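Side-chain contacts in putative glucoamylase (Bacteroides fragilis NCTC 9343, PDB 3EU8), which has no demonstrated function but, as a putative glucoamylase of the six-hairpin glycosidase clan, probably hydrolyses glycosidic bonds: residues Gly107-Trp112 with Asp164-Glu169; Trp172-His177 with Tyr191-Asn196; Ile395-Glu400 with Gly405-Leu410. All coordinates share one frame; numbering follows the deposited sequence.

Contact 1 (Gly107-Trp112 with Asp164-Glu169). With EDO (1,2-ethanediol), chain S.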
loop_
_atom_site.group_PDB
_atom_site.type_symbol
_atom_site.label_atom_id
_atom_site.label_comp_id
_atom_site.label_asym_id
_atom_site.label_seq_id
_atom_site.Cartn_x
_atom_site.Cartn_y
_atom_site.Cartn_z
ATOM N N GLY A 107 -6.346 -3.179 -20.369
ATOM C CA GLY A 107 -5.702 -1.989 -19.814
ATOM C C GLY A 107 -5.370 -2.061 -18.330
ATOM O O GLY A 107 -4.831 -1.108 -17.805
ATOM N N ALA A 108 -5.720 -3.166 -17.658
ATOM C CA ALA A 108 -5.301 -3.410 -16.285
ATOM C C ALA A 108 -3.974 -4.153 -16.328
ATOM O O ALA A 108 -3.584 -4.676 -17.362
ATOM C CB ALA A 108 -6.383 -4.180 -15.497
ATOM N N TYR A 109 -3.278 -4.184 -15.204
ATOM C CA TYR A 109 -1.983 -4.817 -15.094
ATOM C C TYR A 109 -2.129 -6.109 -14.290
ATOM O O TYR A 109 -3.028 -6.230 -13.451
ATOM C CB TYR A 109 -0.982 -3.841 -14.415
ATOM C CG TYR A 109 -0.876 -2.528 -15.161
ATOM C CD1 TYR A 109 -1.810 -1.526 -14.948
ATOM C CD2 TYR A 109 0.099 -2.315 -16.119
ATOM C CE1 TYR A 109 -1.758 -0.335 -15.640
ATOM C CE2 TYR A 109 0.165 -1.102 -16.820
ATOM C CZ TYR A 109 -0.774 -0.130 -16.563
ATOM O OH TYR A 109 -0.766 1.051 -17.226
ATOM N N PRO A 110 -1.243 -7.074 -14.542
ATOM C CA PRO A 110 -1.178 -8.242 -13.695
ATOM C C PRO A 110 -0.574 -7.913 -12.329
ATOM O O PRO A 110 0.050 -6.880 -12.172
ATOM C CB PRO A 110 -0.221 -9.154 -14.451
ATOM C CG PRO A 110 0.697 -8.174 -15.206
ATOM C CD PRO A 110 -0.225 -7.115 -15.628
ATOM N N HIS A 111 -0.761 -8.791 -11.356
ATOM C CA HIS A 111 -0.075 -8.645 -10.070
ATOM C C HIS A 111 1.447 -8.630 -10.262
ATOM O O HIS A 111 2.131 -7.696 -9.799
ATOM C CB HIS A 111 -0.513 -9.753 -9.121
ATOM C CG HIS A 111 -0.066 -9.570 -7.698
ATOM N ND1 HIS A 111 -0.625 -10.284 -6.660
ATOM C CD2 HIS A 111 0.833 -8.720 -7.129
ATOM C CE1 HIS A 111 -0.064 -9.916 -5.521
ATOM N NE2 HIS A 111 0.827 -8.970 -5.774
ATOM N N TRP A 112 1.966 -9.610 -10.998
ATOM C CA TRP A 112 3.405 -9.760 -11.206
ATOM C C TRP A 112 3.790 -9.884 -12.655
ATOM O O TRP A 112 3.022 -10.421 -13.477
ATOM C CB TRP A 112 3.932 -11.017 -10.472
ATOM C CG TRP A 112 3.764 -10.965 -8.966
ATOM C CD1 TRP A 112 4.436 -10.162 -8.113
ATOM C CD2 TRP A 112 2.875 -11.747 -8.159
ATOM N NE1 TRP A 112 4.041 -10.389 -6.838
ATOM C CE2 TRP A 112 3.081 -11.356 -6.823
ATOM C CE3 TRP A 112 1.905 -12.727 -8.432
ATOM C CZ2 TRP A 112 2.344 -11.910 -5.733
ATOM C CZ3 TRP A 112 1.146 -13.272 -7.334
ATOM C CH2 TRP A 112 1.385 -12.870 -6.017
ATOM N N ASP A 164 -0.957 9.789 -18.304
ATOM C CA ASP A 164 -2.383 10.037 -18.523
ATOM C C ASP A 164 -2.979 9.066 -19.567
ATOM O O ASP A 164 -4.107 8.593 -19.409
ATOM C CB ASP A 164 -2.640 11.495 -18.896
ATOM C CG ASP A 164 -4.145 11.860 -18.921
ATOM O OD1 ASP A 164 -4.776 11.902 -17.838
ATOM O OD2 ASP A 164 -4.673 12.089 -20.047
ATOM N N LYS A 165 -2.207 8.748 -20.601
ATOM C CA LYS A 165 -2.631 7.745 -21.596
ATOM C C LYS A 165 -2.776 6.347 -20.967
ATOM O O LYS A 165 -3.755 5.682 -21.219
ATOM C CB LYS A 165 -1.646 7.676 -22.787
ATOM C CG LYS A 165 -2.191 6.917 -23.999
ATOM C CD LYS A 165 -1.259 7.078 -25.178
ATOM C CE LYS A 165 -1.567 6.084 -26.311
ATOM N NZ LYS A 165 -0.945 4.729 -26.068
ATOM N N LEU A 166 -1.804 5.904 -20.158
ATOM C CA LEU A 166 -1.958 4.623 -19.399
ATOM C C LEU A 166 -3.204 4.612 -18.538
ATOM O O LEU A 166 -3.968 3.654 -18.562
ATOM C CB LEU A 166 -0.736 4.302 -18.526
ATOM C CG LEU A 166 0.588 4.022 -19.259
ATOM C CD1 LEU A 166 1.773 4.043 -18.242
ATOM C CD2 LEU A 166 0.532 2.758 -20.151
ATOM N N TRP A 167 -3.409 5.686 -17.787
ATOM C CA TRP A 167 -4.629 5.889 -17.008
ATOM C C TRP A 167 -5.901 5.776 -17.848
ATOM O O TRP A 167 -6.860 5.095 -17.483
ATOM C CB TRP A 167 -4.537 7.258 -16.366
ATOM C CG TRP A 167 -5.803 7.879 -15.780
ATOM C CD1 TRP A 167 -6.302 9.132 -16.078
ATOM C CD2 TRP A 167 -6.658 7.353 -14.748
ATOM N NE1 TRP A 167 -7.401 9.393 -15.317
ATOM C CE2 TRP A 167 -7.666 8.315 -14.512
ATOM C CE3 TRP A 167 -6.684 6.157 -14.017
ATOM C CZ2 TRP A 167 -8.691 8.123 -13.564
ATOM C CZ3 TRP A 167 -7.661 5.980 -13.062
ATOM C CH2 TRP A 167 -8.684 6.947 -12.868
ATOM N N ARG A 168 -5.924 6.453 -18.982
ATOM C CA ARG A 168 -7.091 6.386 -19.861
ATOM C C ARG A 168 -7.413 5.003 -20.403
ATOM O O ARG A 168 -8.568 4.701 -20.663
ATOM C CB ARG A 168 -6.931 7.336 -21.032
ATOM C CG ARG A 168 -7.009 8.799 -20.647
ATOM C CD ARG A 168 -7.110 9.673 -21.864
ATOM N NE ARG A 168 -5.843 9.870 -22.531
ATOM C CZ ARG A 168 -5.513 9.542 -23.782
ATOM N NH1 ARG A 168 -6.325 8.901 -24.618
ATOM N NH2 ARG A 168 -4.291 9.868 -24.199
ATOM N N GLU A 169 -6.380 4.192 -20.603
ATOM C CA GLU A 169 -6.508 2.846 -21.162
ATOM C C GLU A 169 -7.053 1.807 -20.226
ATOM O O GLU A 169 -7.439 0.753 -20.688
ATOM C CB GLU A 169 -5.137 2.384 -21.738
ATOM C CG GLU A 169 -4.798 3.155 -22.989
ATOM C CD GLU A 169 -3.366 3.076 -23.453
ATOM O OE1 GLU A 169 -2.450 2.789 -22.666
ATOM O OE2 GLU A 169 -3.148 3.365 -24.639
HETATM C C1 EDO S . -4.265 8.526 -28.271
HETATM O O1 EDO S . -3.722 9.500 -27.373
HETATM C C2 EDO S . -5.209 7.611 -27.503
HETATM O O2 EDO S . -5.411 6.346 -28.144
HETATM O O HOH W 1 -3.315 1.034 -18.727
#
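The backbone of G107 runs up against E169 of helix 154-169, with their CA atoms 5.1 Å apart. This is loop-on-helix packing in a fold consistent with the (alpha/alpha)6 barrel known for the six-hairpin glycosidase clan. The loop 107-112 follows helix 85-101, and L166 also packs on that helix. At the close point G107 CA faces E169 O at 3.4 Å in a nearly straight CA-H...O contact, 169° at the hydrogen. G107 has no side chain, and its positive phi lets the backbone come this close.

The main side-chain pair is Y109 and L166. They cross at about a right angle. Y109 CG lies beside the backbone N (chi1 -57°), and this carries the phenol end to the helix. Y109 OH sits 3.5 Å from L166 CB and is about as close to CD2. The contact on the tyrosine is thus made by the phenol oxygen rather than by a ring face. The Y109 side chain also packs on L99 of helix 85-101 and on L138 and M139 of helix 132-149.

K165 NZ makes a salt bridge to E169 OE2 at 3.0 Å, on the syn side and 23° out of the carboxylate plane. The other oxygen, OE1, forms a salt bridge with R104.

One water joins the loop to the helix. It donates to G107 O at 2.8 Å and to L166 O at 2.7 Å, and it also bonds Y109 OH at 3.0 Å.

Contact 2 (Trp172-His177 with Tyr191-Asn196)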
loop_
_atom_site.group_PDB
_atom_site.type_symbol
_atom_site.label_atom_id
_atom_site.label_comp_id
_atom_site.label_asym_id
_atom_site.label_seq_id
_atom_site.Cartn_x
_atom_site.Cartn_y
_atom_site.Cartn_z
ATOM N N TRP A 172 -11.931 -0.177 -16.533
ATOM C CA TRP A 172 -12.509 -0.573 -15.241
ATOM C C TRP A 172 -13.892 -1.210 -15.466
ATOM O O TRP A 172 -14.293 -2.186 -14.837
ATOM C CB TRP A 172 -12.656 0.657 -14.321
ATOM C CG TRP A 172 -11.386 1.459 -14.116
ATOM C CD1 TRP A 172 -10.984 2.525 -14.829
ATOM C CD2 TRP A 172 -10.362 1.225 -13.134
ATOM N NE1 TRP A 172 -9.783 2.986 -14.366
ATOM C CE2 TRP A 172 -9.388 2.211 -13.311
ATOM C CE3 TRP A 172 -10.182 0.270 -12.112
ATOM C CZ2 TRP A 172 -8.242 2.285 -12.506
ATOM C CZ3 TRP A 172 -9.086 0.360 -11.300
ATOM C CH2 TRP A 172 -8.111 1.348 -11.515
ATOM N N ASN A 173 -14.627 -0.625 -16.389
ATOM C CA ASN A 173 -15.958 -1.121 -16.721
ATOM C C ASN A 173 -15.959 -2.579 -17.258
ATOM O O ASN A 173 -16.840 -3.348 -16.935
ATOM C CB ASN A 173 -16.558 -0.166 -17.725
ATOM C CG ASN A 173 -18.003 -0.103 -17.650
ATOM O OD1 ASN A 173 -18.567 0.346 -16.642
ATOM N ND2 ASN A 173 -18.661 -0.505 -18.745
ATOM N N TRP A 174 -14.932 -2.976 -18.019
ATOM C CA TRP A 174 -14.748 -4.401 -18.378
ATOM C C TRP A 174 -14.872 -5.354 -17.195
ATOM O O TRP A 174 -15.531 -6.428 -17.300
ATOM C CB TRP A 174 -13.400 -4.672 -19.041
ATOM C CG TRP A 174 -13.171 -6.196 -19.329
ATOM C CD1 TRP A 174 -12.468 -7.077 -18.548
ATOM C CD2 TRP A 174 -13.686 -6.978 -20.436
ATOM N NE1 TRP A 174 -12.504 -8.334 -19.099
ATOM C CE2 TRP A 174 -13.234 -8.307 -20.257
ATOM C CE3 TRP A 174 -14.455 -6.678 -21.579
ATOM C CZ2 TRP A 174 -13.538 -9.342 -21.160
ATOM C CZ3 TRP A 174 -14.761 -7.722 -22.491
ATOM C CH2 TRP A 174 -14.293 -9.036 -22.266
ATOM N N TYR A 175 -14.266 -4.955 -16.063
ATOM C CA TYR A 175 -14.174 -5.805 -14.853
ATOM C C TYR A 175 -15.471 -5.877 -14.062
ATOM O O TYR A 175 -15.512 -6.477 -12.983
ATOM C CB TYR A 175 -12.962 -5.386 -13.994
ATOM C CG TYR A 175 -11.613 -5.788 -14.631
ATOM C CD1 TYR A 175 -11.074 -5.066 -15.690
ATOM C CD2 TYR A 175 -10.916 -6.916 -14.193
ATOM C CE1 TYR A 175 -9.854 -5.415 -16.260
ATOM C CE2 TYR A 175 -9.732 -7.286 -14.766
ATOM C CZ TYR A 175 -9.192 -6.541 -15.802
ATOM O OH TYR A 175 -8.011 -6.934 -16.404
ATOM N N ARG A 176 -16.550 -5.300 -14.610
ATOM C CA ARG A 176 -17.899 -5.522 -14.068
ATOM C C ARG A 176 -18.543 -6.832 -14.512
ATOM O O ARG A 176 -19.642 -7.143 -14.074
ATOM C CB ARG A 176 -18.842 -4.392 -14.441
ATOM C CG ARG A 176 -18.701 -3.155 -13.611
ATOM C CD ARG A 176 -19.292 -1.981 -14.372
ATOM N NE ARG A 176 -20.708 -1.908 -14.131
ATOM C CZ ARG A 176 -21.540 -1.125 -14.781
ATOM N NH1 ARG A 176 -21.112 -0.365 -15.776
ATOM N NH2 ARG A 176 -22.827 -1.125 -14.434
ATOM N N HIS A 177 -17.867 -7.579 -15.373
ATOM C CA HIS A 177 -18.280 -8.917 -15.776
ATOM C C HIS A 177 -19.709 -8.889 -16.366
ATOM O O HIS A 177 -20.641 -9.506 -15.836
ATOM C CB HIS A 177 -18.118 -9.890 -14.601
ATOM C CG HIS A 177 -18.408 -11.328 -14.932
ATOM N ND1 HIS A 177 -18.671 -11.770 -16.214
ATOM C CD2 HIS A 177 -18.470 -12.428 -14.134
ATOM C CE1 HIS A 177 -18.885 -13.075 -16.192
ATOM N NE2 HIS A 177 -18.771 -13.500 -14.943
ATOM N N TYR A 191 -8.597 -18.023 -18.810
ATOM C CA TYR A 191 -9.564 -18.559 -17.855
ATOM C C TYR A 191 -10.749 -17.673 -17.599
ATOM O O TYR A 191 -11.580 -18.018 -16.766
ATOM C CB TYR A 191 -8.887 -18.843 -16.507
ATOM C CG TYR A 191 -7.801 -19.887 -16.587
ATOM C CD1 TYR A 191 -8.111 -21.240 -16.580
ATOM C CD2 TYR A 191 -6.474 -19.517 -16.684
ATOM C CE1 TYR A 191 -7.118 -22.199 -16.662
ATOM C CE2 TYR A 191 -5.479 -20.455 -16.753
ATOM C CZ TYR A 191 -5.808 -21.800 -16.749
ATOM O OH TYR A 191 -4.810 -22.735 -16.831
ATOM N N GLY A 192 -10.837 -16.525 -18.275
ATOM C CA GLY A 192 -11.981 -15.625 -18.094
ATOM C C GLY A 192 -12.258 -15.157 -16.663
ATOM O O GLY A 192 -11.400 -14.548 -16.004
ATOM N N TRP A 193 -13.464 -15.439 -16.178
ATOM C CA TRP A 193 -13.900 -14.975 -14.856
ATOM C C TRP A 193 -13.822 -16.073 -13.779
ATOM O O TRP A 193 -14.425 -15.944 -12.705
ATOM C CB TRP A 193 -15.314 -14.425 -14.957
ATOM C CG TRP A 193 -15.440 -13.360 -16.000
ATOM C CD1 TRP A 193 -15.983 -13.476 -17.261
ATOM C CD2 TRP A 193 -15.001 -12.012 -15.880
ATOM N NE1 TRP A 193 -15.903 -12.276 -17.915
ATOM C CE2 TRP A 193 -15.296 -11.366 -17.093
ATOM C CE3 TRP A 193 -14.340 -11.300 -14.880
ATOM C CZ2 TRP A 193 -14.979 -10.041 -17.312
ATOM C CZ3 TRP A 193 -14.042 -9.990 -15.098
ATOM C CH2 TRP A 193 -14.354 -9.373 -16.297
ATOM N N GLU A 194 -13.077 -17.141 -14.060
ATOM C CA GLU A 194 -13.094 -18.325 -13.204
ATOM C C GLU A 194 -12.556 -18.079 -11.789
ATOM O O GLU A 194 -12.918 -18.807 -10.860
ATOM C CB GLU A 194 -12.340 -19.475 -13.857
ATOM C CG GLU A 194 -13.127 -20.210 -14.939
ATOM C CD GLU A 194 -12.304 -21.341 -15.576
ATOM O OE1 GLU A 194 -11.588 -22.047 -14.820
ATOM O OE2 GLU A 194 -12.373 -21.512 -16.821
HETATM N N MSE A 195 -11.697 -17.077 -11.613
HETATM C CA MSE A 195 -11.252 -16.710 -10.258
HETATM C C MSE A 195 -12.460 -16.242 -9.448
HETATM O O MSE A 195 -12.547 -16.492 -8.251
HETATM C CB MSE A 195 -10.175 -15.628 -10.264
HETATM C CG MSE A 195 -8.814 -16.059 -10.764
HETATM SE SE MSE A 195 -7.909 -17.293 -9.569
HETATM C CE MSE A 195 -7.726 -16.130 -7.976
ATOM N N ASN A 196 -13.383 -15.557 -10.112
ATOM C CA ASN A 196 -14.687 -15.271 -9.543
ATOM C C ASN A 196 -14.674 -14.600 -8.161
ATOM O O ASN A 196 -15.251 -15.096 -7.214
ATOM C CB ASN A 196 -15.462 -16.584 -9.468
ATOM C CG ASN A 196 -16.922 -16.371 -9.176
ATOM O OD1 ASN A 196 -17.471 -15.326 -9.499
ATOM N ND2 ASN A 196 -17.557 -17.360 -8.566
#
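W193 pushes its indole between H177 and W174, and nearly all of the contact is aromatic.

Stacking comes first. The H177 ring lies face to face with the five-membered ring of W193. The centroids are 3.5 Å apart and the planes differ by 14°. The two side chains run past each other in opposite directions. H177 CG is anti to the backbone N (chi1 -175°), and this lays the whole side chain along the indole. W174 lies on the opposite side of the W193 plane but is slid well away and tilted by 29°. Its five-membered ring and the six-membered ring of W193 have centroids 5.0 Å apart and barely overlap.

CH-pi contacts add to the stack. H177 CB sits almost on the normal of the W193 six-membered ring, 3.8 Å from its centroid. In return, W193 CB lies over the face of the H177 ring.

Other packing involves the far end of the indole. W193 CH2 touches W174 O at 3.3 Å. Y175 CA meets the indole at its edge, near the ring plane, 3.9 Å from W193 CH2. The bond from CA to CB of Y175 points away from W193, and its OH bonds F105 O.

Among polar bonds, R176 NH1 donates to N173 OD1 at 2.8 Å within the first segment, with N173 close to the guanidinium plane. On the other segment, the type II' turn from Y191 to E194 carries W193 at its third position, after G192 with its positive phi.

W187 also meets both tryptophans, and Y184 meets H177 edge to face. The arrangement is an aromatic cluster that joins the loops before and after the short strand 186-187.

Contact 3 (Ile395-Glu400 with Gly405-Leu410). With EDO (1,2-ethanediol), chain B.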
loop_
_atom_site.group_PDB
_atom_site.type_symbol
_atom_site.label_atom_id
_atom_site.label_comp_id
_atom_site.label_asym_id
_atom_site.label_seq_id
_atom_site.Cartn_x
_atom_site.Cartn_y
_atom_site.Cartn_z
ATOM N N ILE A 395 5.743 2.430 4.495
ATOM C CA ILE A 395 6.535 3.077 5.510
ATOM C C ILE A 395 7.047 4.417 4.977
ATOM O O ILE A 395 6.916 5.451 5.644
ATOM C CB ILE A 395 7.717 2.173 5.988
ATOM C CG1 ILE A 395 7.203 0.903 6.676
ATOM C CG2 ILE A 395 8.654 2.954 6.911
ATOM C CD1 ILE A 395 8.289 -0.127 7.037
ATOM N N ALA A 396 7.637 4.413 3.791
ATOM C CA ALA A 396 8.231 5.643 3.233
ATOM C C ALA A 396 7.130 6.682 2.917
ATOM O O ALA A 396 7.285 7.864 3.199
ATOM C CB ALA A 396 9.093 5.340 1.965
ATOM N N VAL A 397 6.013 6.210 2.370
ATOM C CA VAL A 397 4.971 7.099 1.900
ATOM C C VAL A 397 4.187 7.708 3.064
ATOM O O VAL A 397 3.841 8.876 3.020
ATOM C CB VAL A 397 3.991 6.374 0.945
ATOM C CG1 VAL A 397 2.730 7.218 0.738
ATOM C CG2 VAL A 397 4.707 6.005 -0.337
HETATM N N MSE A 398 3.911 6.916 4.089
HETATM C CA MSE A 398 3.149 7.383 5.213
HETATM C C MSE A 398 3.943 8.306 6.139
HETATM O O MSE A 398 3.352 9.224 6.747
HETATM C CB MSE A 398 2.538 6.219 5.986
HETATM C CG MSE A 398 1.287 5.628 5.324
HETATM SE SE MSE A 398 -0.140 6.913 4.786
HETATM C CE MSE A 398 -1.615 5.818 5.362
ATOM N N ILE A 399 5.252 8.048 6.269
ATOM C CA ILE A 399 6.140 8.976 6.974
ATOM C C ILE A 399 6.140 10.329 6.283
ATOM O O ILE A 399 5.994 11.357 6.947
ATOM C CB ILE A 399 7.580 8.477 7.109
ATOM C CG1 ILE A 399 7.634 7.389 8.177
ATOM C CG2 ILE A 399 8.512 9.665 7.465
ATOM C CD1 ILE A 399 8.850 6.572 8.073
ATOM N N GLU A 400 6.210 10.323 4.956
ATOM C CA GLU A 400 6.109 11.566 4.204
ATOM C C GLU A 400 4.764 12.270 4.361
ATOM O O GLU A 400 4.706 13.483 4.478
ATOM C CB GLU A 400 6.361 11.274 2.721
ATOM C CG GLU A 400 6.496 12.479 1.868
ATOM C CD GLU A 400 7.710 13.335 2.232
ATOM O OE1 GLU A 400 8.760 12.775 2.541
ATOM O OE2 GLU A 400 7.605 14.575 2.180
ATOM N N GLY A 405 2.379 15.905 4.028
ATOM C CA GLY A 405 1.142 15.624 3.301
ATOM C C GLY A 405 1.345 15.467 1.791
ATOM O O GLY A 405 0.358 15.521 1.074
ATOM N N LEU A 406 2.589 15.244 1.323
ATOM C CA LEU A 406 2.937 15.299 -0.101
ATOM C C LEU A 406 2.012 14.468 -1.008
ATOM O O LEU A 406 1.441 14.994 -1.985
ATOM C CB LEU A 406 4.398 14.863 -0.340
ATOM C CG LEU A 406 4.899 14.751 -1.808
ATOM C CD1 LEU A 406 4.847 16.123 -2.526
ATOM C CD2 LEU A 406 6.282 14.188 -1.875
ATOM N N LEU A 407 1.915 13.179 -0.720
ATOM C CA LEU A 407 1.202 12.256 -1.613
ATOM C C LEU A 407 -0.287 12.547 -1.607
ATOM O O LEU A 407 -0.906 12.580 -2.641
ATOM C CB LEU A 407 1.490 10.778 -1.283
ATOM C CG LEU A 407 2.897 10.268 -1.615
ATOM C CD1 LEU A 407 3.377 10.768 -2.953
ATOM C CD2 LEU A 407 3.900 10.601 -0.528
ATOM N N TRP A 408 -0.837 12.825 -0.434
ATOM C CA TRP A 408 -2.226 13.288 -0.316
ATOM C C TRP A 408 -2.499 14.529 -1.164
ATOM O O TRP A 408 -3.435 14.562 -1.968
ATOM C CB TRP A 408 -2.556 13.602 1.133
ATOM C CG TRP A 408 -2.649 12.375 2.054
ATOM C CD1 TRP A 408 -2.992 11.102 1.691
ATOM C CD2 TRP A 408 -2.444 12.338 3.486
ATOM N NE1 TRP A 408 -2.957 10.281 2.782
ATOM C CE2 TRP A 408 -2.677 11.012 3.902
ATOM C CE3 TRP A 408 -2.121 13.304 4.454
ATOM C CZ2 TRP A 408 -2.549 10.608 5.252
ATOM C CZ3 TRP A 408 -2.024 12.908 5.781
ATOM C CH2 TRP A 408 -2.210 11.578 6.161
ATOM N N LYS A 409 -1.667 15.554 -1.009
ATOM C CA LYS A 409 -1.864 16.783 -1.763
ATOM C C LYS A 409 -1.859 16.536 -3.272
ATOM O O LYS A 409 -2.672 17.091 -4.000
ATOM C CB LYS A 409 -0.835 17.806 -1.364
ATOM C CG LYS A 409 -0.993 18.282 0.057
ATOM C CD LYS A 409 0.205 19.085 0.512
ATOM C CE LYS A 409 -0.056 19.640 1.900
ATOM N NZ LYS A 409 1.132 20.447 2.357
ATOM N N LEU A 410 -0.939 15.698 -3.729
ATOM C CA LEU A 410 -0.809 15.375 -5.158
ATOM C C LEU A 410 -2.008 14.579 -5.675
ATOM O O LEU A 410 -2.661 15.000 -6.620
ATOM C CB LEU A 410 0.480 14.603 -5.390
ATOM C CG LEU A 410 1.729 15.462 -5.270
ATOM C CD1 LEU A 410 2.975 14.596 -5.299
ATOM C CD2 LEU A 410 1.735 16.526 -6.397
HETATM C C1 EDO B . 5.947 18.613 0.509
HETATM O O1 EDO B . 6.615 19.315 -0.535
HETATM C C2 EDO B . 4.428 18.560 0.304
HETATM O O2 EDO B . 3.819 19.853 0.355
#
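V397 and L407 cross at about a right angle, branch against branch: V397 CG1 lies 3.8 Å from L407 CD2. V397 CG1 is anti to the backbone N (chi1 166°), and this is the methyl that makes the contact. E400 also crosses L407 at about a right angle, but it meets L406 more obliquely. It touches both with its aliphatic part: E400 CG is 3.9 Å from L406 CB and 4.0 Å from L407 CD2. The E400 chain then bends at chi2 (64°), and its carboxylate finds polar partners elsewhere. OE1 takes R80 in a salt bridge and a bond from Q26, while OE2 is bonded by T404.

The short segments of the consecutive helices 389-404 and 406-412 stand at 82°, with G405 between them. This is an alpha-alpha corner, in a helical fold probably shared with the six-hairpin glycosidases. G405 leaves helical geometry with positive phi and is also the N-cap residue of the second helix. Its N gives only a weak bond to E400 O, at 3.4 Å. N401 OD1 accepts from W408 N.

On another flank, M398, a selenomethionine, brings its SE to W408 CZ2 at 4.4 Å. The indole NE1 of W408 is held by F265 O.

Contact 3 is the buried one, its centre about 12 Å from the centre of the chain. Contacts 1 and 2 are only partly buried and lie further out. They adjoin each other: A108 CB packs on Y175 OH at 3.3 Å, and W167 packs on W172. Contact 1 uses helix 154-169, and segment 172-177 of contact 2 follows soon after it. Contact 3 lies apart, across the chain centre from contact 2, with nearest atoms about 15 Å away. Contact 1 relies on a bridging water, backbone approach and a tyrosine hydroxyl on a leucine, contact 2 on stacked rings between loops, and contact 3 on mainly aliphatic packing between helices. Helix 132-149 touches residues of all three.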